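Local atomic coordinates of radical SAM domain protein (Methanothrix thermoacetophila, PDB entry 6Y1X), a protein that probably acts as NifB, the radical SAM carbide synthase that uses iron-sulfur clusters in making a precursor of the nitrogenase iron-molybdenum cofactor. Residues A[121-124]-A[125-128]; A[147-150]-A[151-154]. All blocks are in the same frame, centred on the assembly; numbering follows the deposited sequence.

Contact 1: A[121-124]-A[125-128]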
loop_
_atom_site.group_PDB
_atom_site.type_symbol
_atom_site.label_atom_id
_atom_site.label_comp_id
_atom_site.label_asym_id
_atom_site.label_seq_id
_atom_site.Cartn_x
_atom_site.Cartn_y
_atom_site.Cartn_z
ATOM N N THR A 121 -2.769 -13.810 -4.553
ATOM C CA THR A 121 -2.367 -12.553 -5.178
ATOM C C THR A 121 -1.523 -12.819 -6.413
ATOM O O THR A 121 -1.748 -12.237 -7.482
ATOM C CB THR A 121 -1.579 -11.706 -4.176
ATOM O OG1 THR A 121 -2.416 -11.364 -3.064
ATOM C CG2 THR A 121 -1.042 -10.446 -4.832
ATOM N N PHE A 122 -0.530 -13.700 -6.272
ATOM C CA PHE A 122 0.407 -13.966 -7.354
ATOM C C PHE A 122 -0.261 -14.746 -8.474
ATOM O O PHE A 122 0.021 -14.514 -9.654
ATOM C CB PHE A 122 1.623 -14.705 -6.796
ATOM C CG PHE A 122 2.290 -13.971 -5.671
ATOM C CD1 PHE A 122 3.278 -13.032 -5.931
ATOM C CD2 PHE A 122 1.884 -14.166 -4.360
ATOM C CE1 PHE A 122 3.877 -12.336 -4.904
ATOM C CE2 PHE A 122 2.473 -13.466 -3.324
ATOM C CZ PHE A 122 3.472 -12.552 -3.594
ATOM N N GLU A 123 -1.151 -15.676 -8.121
ATOM C CA GLU A 123 -1.875 -16.421 -9.143
ATOM C C GLU A 123 -2.814 -15.511 -9.925
ATOM O O GLU A 123 -2.945 -15.646 -11.146
ATOM C CB GLU A 123 -2.647 -17.570 -8.497
ATOM C CG GLU A 123 -3.302 -18.511 -9.484
ATOM C CD GLU A 123 -2.357 -18.932 -10.594
ATOM O OE1 GLU A 123 -2.711 -18.737 -11.775
ATOM O OE2 GLU A 123 -1.258 -19.444 -10.286
ATOM N N THR A 124 -3.457 -14.567 -9.238
ATOM C CA THR A 124 -4.389 -13.659 -9.901
ATOM C C THR A 124 -3.668 -12.739 -10.879
ATOM O O THR A 124 -4.069 -12.615 -12.042
ATOM C CB THR A 124 -5.133 -12.825 -8.860
ATOM O OG1 THR A 124 -5.923 -13.683 -8.029
ATOM C CG2 THR A 124 -6.035 -11.815 -9.542
ATOM N N LEU A 125 -2.590 -12.094 -10.430
ATOM C CA LEU A 125 -1.900 -11.147 -11.294
ATOM C C LEU A 125 -1.160 -11.853 -12.419
ATOM O O LEU A 125 -0.937 -11.259 -13.478
ATOM C CB LEU A 125 -0.938 -10.296 -10.475
ATOM C CG LEU A 125 -1.636 -9.326 -9.526
ATOM C CD1 LEU A 125 -0.605 -8.651 -8.668
ATOM C CD2 LEU A 125 -2.464 -8.302 -10.295
ATOM N N ARG A 126 -0.772 -13.111 -12.208
ATOM C CA ARG A 126 -0.232 -13.907 -13.301
ATOM C C ARG A 126 -1.300 -14.179 -14.355
ATOM O O ARG A 126 -1.026 -14.110 -15.559
ATOM C CB ARG A 126 0.339 -15.215 -12.754
ATOM C CG ARG A 126 1.006 -16.086 -13.796
ATOM C CD ARG A 126 1.189 -17.508 -13.293
ATOM N NE ARG A 126 -0.087 -18.198 -13.114
ATOM C CZ ARG A 126 -0.748 -18.816 -14.089
ATOM N NH1 ARG A 126 -0.258 -18.829 -15.323
ATOM N NH2 ARG A 126 -1.900 -19.422 -13.835
ATOM N N LEU A 127 -2.527 -14.482 -13.922
ATOM C CA LEU A 127 -3.615 -14.706 -14.869
ATOM C C LEU A 127 -3.985 -13.427 -15.611
ATOM O O LEU A 127 -4.161 -13.442 -16.834
ATOM C CB LEU A 127 -4.843 -15.261 -14.145
ATOM C CG LEU A 127 -4.828 -16.704 -13.638
ATOM C CD1 LEU A 127 -6.083 -16.978 -12.822
ATOM C CD2 LEU A 127 -4.720 -17.684 -14.797
ATOM N N VAL A 128 -4.096 -12.310 -14.890
ATOM C CA VAL A 128 -4.485 -11.052 -15.522
ATOM C C VAL A 128 -3.414 -10.585 -16.502
ATOM O O VAL A 128 -3.716 -10.200 -17.638
ATOM C CB VAL A 128 -4.773 -9.986 -14.450
ATOM C CG1 VAL A 128 -4.934 -8.615 -15.093
ATOM C CG2 VAL A 128 -6.011 -10.367 -13.654
#
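At the edge of the R126 guanidinium, near its plane, sits OE1 of E123, while the two flat groups are turned 56° against each other. E123 OE1 faces NE and NH2 together; the bond from R126 NE to E123 OE1, at 3.0 Å, is weak, as is the one from R126 NE to E123 OE2 at 3.3 Å. The 2.3 Å between R126 NH2 and E123 OE1 is shorter than a normal hydrogen bond and its detail is doubtful; the charges pair as a salt bridge. Both side chains leave the helix with CG anti to the backbone N, E123 then folding at chi2 (47°) and R126 at chi3 (67°), which brings their ends side by side. R126 NH1 has a second acidic partner in E130, one turn on.

Helix 119-131 is the helical limb of a beta-alpha-beta unit in the radical SAM partial barrel, between strands 104-109 and 136-141. The inner residues L125 and V128 lie on these strands, and L125 CG also rests 3.6 Å from T121 O. T124 turns its OG1 back to E120 O, and its side chain reaches A90 and P87 of helix 87-100. L127 joins that same boundary: L127 CG lies 3.5 Å from E123 OE1, and the side chain also meets P87. With an alanine here, the loss of the branch would probably open a gap against P87 and strip the apolar flank from the E123 carboxylate, which could then turn more freely.

Contact 2: A[147-150]-A[151-154]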
loop_
_atom_site.group_PDB
_atom_site.type_symbol
_atom_site.label_atom_id
_atom_site.label_comp_id
_atom_site.label_asym_id
_atom_site.label_seq_id
_atom_site.Cartn_x
_atom_site.Cartn_y
_atom_site.Cartn_z
ATOM N N PRO A 147 10.620 -7.848 0.683
ATOM C CA PRO A 147 11.912 -8.436 0.285
ATOM C C PRO A 147 11.785 -9.866 -0.200
ATOM O O PRO A 147 12.474 -10.257 -1.149
ATOM C CB PRO A 147 12.750 -8.365 1.569
ATOM C CG PRO A 147 12.103 -7.360 2.416
ATOM C CD PRO A 147 10.650 -7.338 2.067
ATOM N N ASP A 148 10.921 -10.662 0.432
ATOM C CA ASP A 148 10.811 -12.074 0.083
ATOM C C ASP A 148 10.057 -12.298 -1.223
ATOM O O ASP A 148 10.294 -13.302 -1.899
ATOM C CB ASP A 148 10.125 -12.850 1.209
ATOM C CG ASP A 148 11.011 -13.024 2.428
ATOM O OD1 ASP A 148 12.222 -12.726 2.336
ATOM O OD2 ASP A 148 10.497 -13.462 3.480
ATOM N N ARG A 149 9.169 -11.382 -1.608
ATOM C CA ARG A 149 8.306 -11.615 -2.756
ATOM C C ARG A 149 8.555 -10.664 -3.919
ATOM O O ARG A 149 7.874 -10.783 -4.944
ATOM C CB ARG A 149 6.827 -11.520 -2.346
ATOM C CG ARG A 149 6.384 -12.552 -1.312
ATOM C CD ARG A 149 6.887 -13.962 -1.605
ATOM N NE ARG A 149 6.316 -14.564 -2.804
ATOM C CZ ARG A 149 5.290 -15.409 -2.795
ATOM N NH1 ARG A 149 4.711 -15.734 -1.646
ATOM N NH2 ARG A 149 4.838 -15.923 -3.933
ATOM N N ILE A 150 9.499 -9.724 -3.797
ATOM C CA ILE A 150 9.697 -8.739 -4.859
ATOM C C ILE A 150 10.115 -9.428 -6.150
ATOM O O ILE A 150 9.745 -8.988 -7.245
ATOM C CB ILE A 150 10.719 -7.669 -4.422
ATOM C CG1 ILE A 150 10.888 -6.602 -5.507
ATOM C CG2 ILE A 150 12.051 -8.302 -4.048
ATOM C CD1 ILE A 150 9.619 -5.837 -5.814
ATOM N N GLU A 151 10.885 -10.515 -6.049
ATOM C CA GLU A 151 11.302 -11.238 -7.245
ATOM C C GLU A 151 10.095 -11.813 -7.980
ATOM O O GLU A 151 10.039 -11.783 -9.214
ATOM C CB GLU A 151 12.276 -12.353 -6.869
ATOM C CG GLU A 151 12.913 -13.046 -8.057
ATOM C CD GLU A 151 14.259 -13.665 -7.725
ATOM O OE1 GLU A 151 14.362 -14.346 -6.680
ATOM O OE2 GLU A 151 15.213 -13.477 -8.510
ATOM N N ASP A 152 9.117 -12.335 -7.231
ATOM C CA ASP A 152 7.897 -12.852 -7.845
ATOM C C ASP A 152 7.106 -11.738 -8.517
ATOM O O ASP A 152 6.614 -11.902 -9.640
ATOM C CB ASP A 152 7.034 -13.552 -6.798
ATOM C CG ASP A 152 7.664 -14.822 -6.279
ATOM O OD1 ASP A 152 8.657 -15.282 -6.883
ATOM O OD2 ASP A 152 7.168 -15.357 -5.264
ATOM N N LEU A 153 6.965 -10.598 -7.834
ATOM C CA LEU A 153 6.208 -9.480 -8.390
ATOM C C LEU A 153 6.827 -9.014 -9.697
ATOM O O LEU A 153 6.123 -8.752 -10.679
ATOM C CB LEU A 153 6.170 -8.331 -7.385
ATOM C CG LEU A 153 5.354 -8.544 -6.115
ATOM C CD1 LEU A 153 5.507 -7.344 -5.198
ATOM C CD2 LEU A 153 3.890 -8.789 -6.440
ATOM N N ASP A 154 8.151 -8.859 -9.705
ATOM C CA ASP A 154 8.863 -8.492 -10.922
ATOM C C ASP A 154 8.636 -9.501 -12.029
ATOM O O ASP A 154 8.379 -9.133 -13.180
ATOM C CB ASP A 154 10.358 -8.423 -10.640
ATOM C CG ASP A 154 11.117 -7.559 -11.635
ATOM O OD1 ASP A 154 10.501 -7.043 -12.589
ATOM O OD2 ASP A 154 12.359 -7.447 -11.496
HETATM O O HOH W 1 12.336 -11.515 -3.617
HETATM O O HOH W 2 10.186 -13.415 -4.573
#
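E151 N reaches P147 O through a water at the kink of helix 146-156; the water accepts from E151 N at 3.0 Å and donates to the carbonyl. A second water links D152 N to D148 O in the same manner, so water stands in for two successive backbone bonds of the helix. D152 also meets R149 through its carboxylate: D152 OD2 alone takes both R149 NE and R149 NH2, each 2.7 Å away, on its anti side and somewhat out of plane, with the two flat groups nearly perpendicular (89°). The R149 chain, bent at chi2 and chi3, curls back to make this side-on grip, while D152 OD1 goes to R155 and R149 NH1 to E119. At L153 the regular pattern resumes, with L153 N bonded to R149 O at 3.0 Å and L153 CD1 approaching I150 CD1 at 4.4 Å. D154 N likewise bonds I150 O, at 2.9 Å, and its carboxylate reaches out to K212 and R210. Within the unit of strands 136-141 and 160-164, I150 and L153 press on I161 of the latter strand, I150 also on helix 189-209 and L153 on F122 of helix 119-131.

In the fold
Contacts 1 and 2 are two-turn pieces of successive helices, 119-131 and 146-156, which share strand 136-141 between their beta-alpha-beta units and pack side by side on the sheet. Contact 1 is the more buried, held by unbroken backbone bonding; contact 2 is more open, and two waters enter its kink. Each has an arginine and an acid three residues apart, but in reversed order: acid first in 121-128, arginine first in 147-154. The helices meet at F122, whose ring makes a cation-pi contact with R149 and packs on D152. The apolar side of contact 1 lies on strands 104-109 and 136-141, the latter bearing C138, a ligand of a [4Fe-4S] cluster; that of contact 2 lies on strand 160-164.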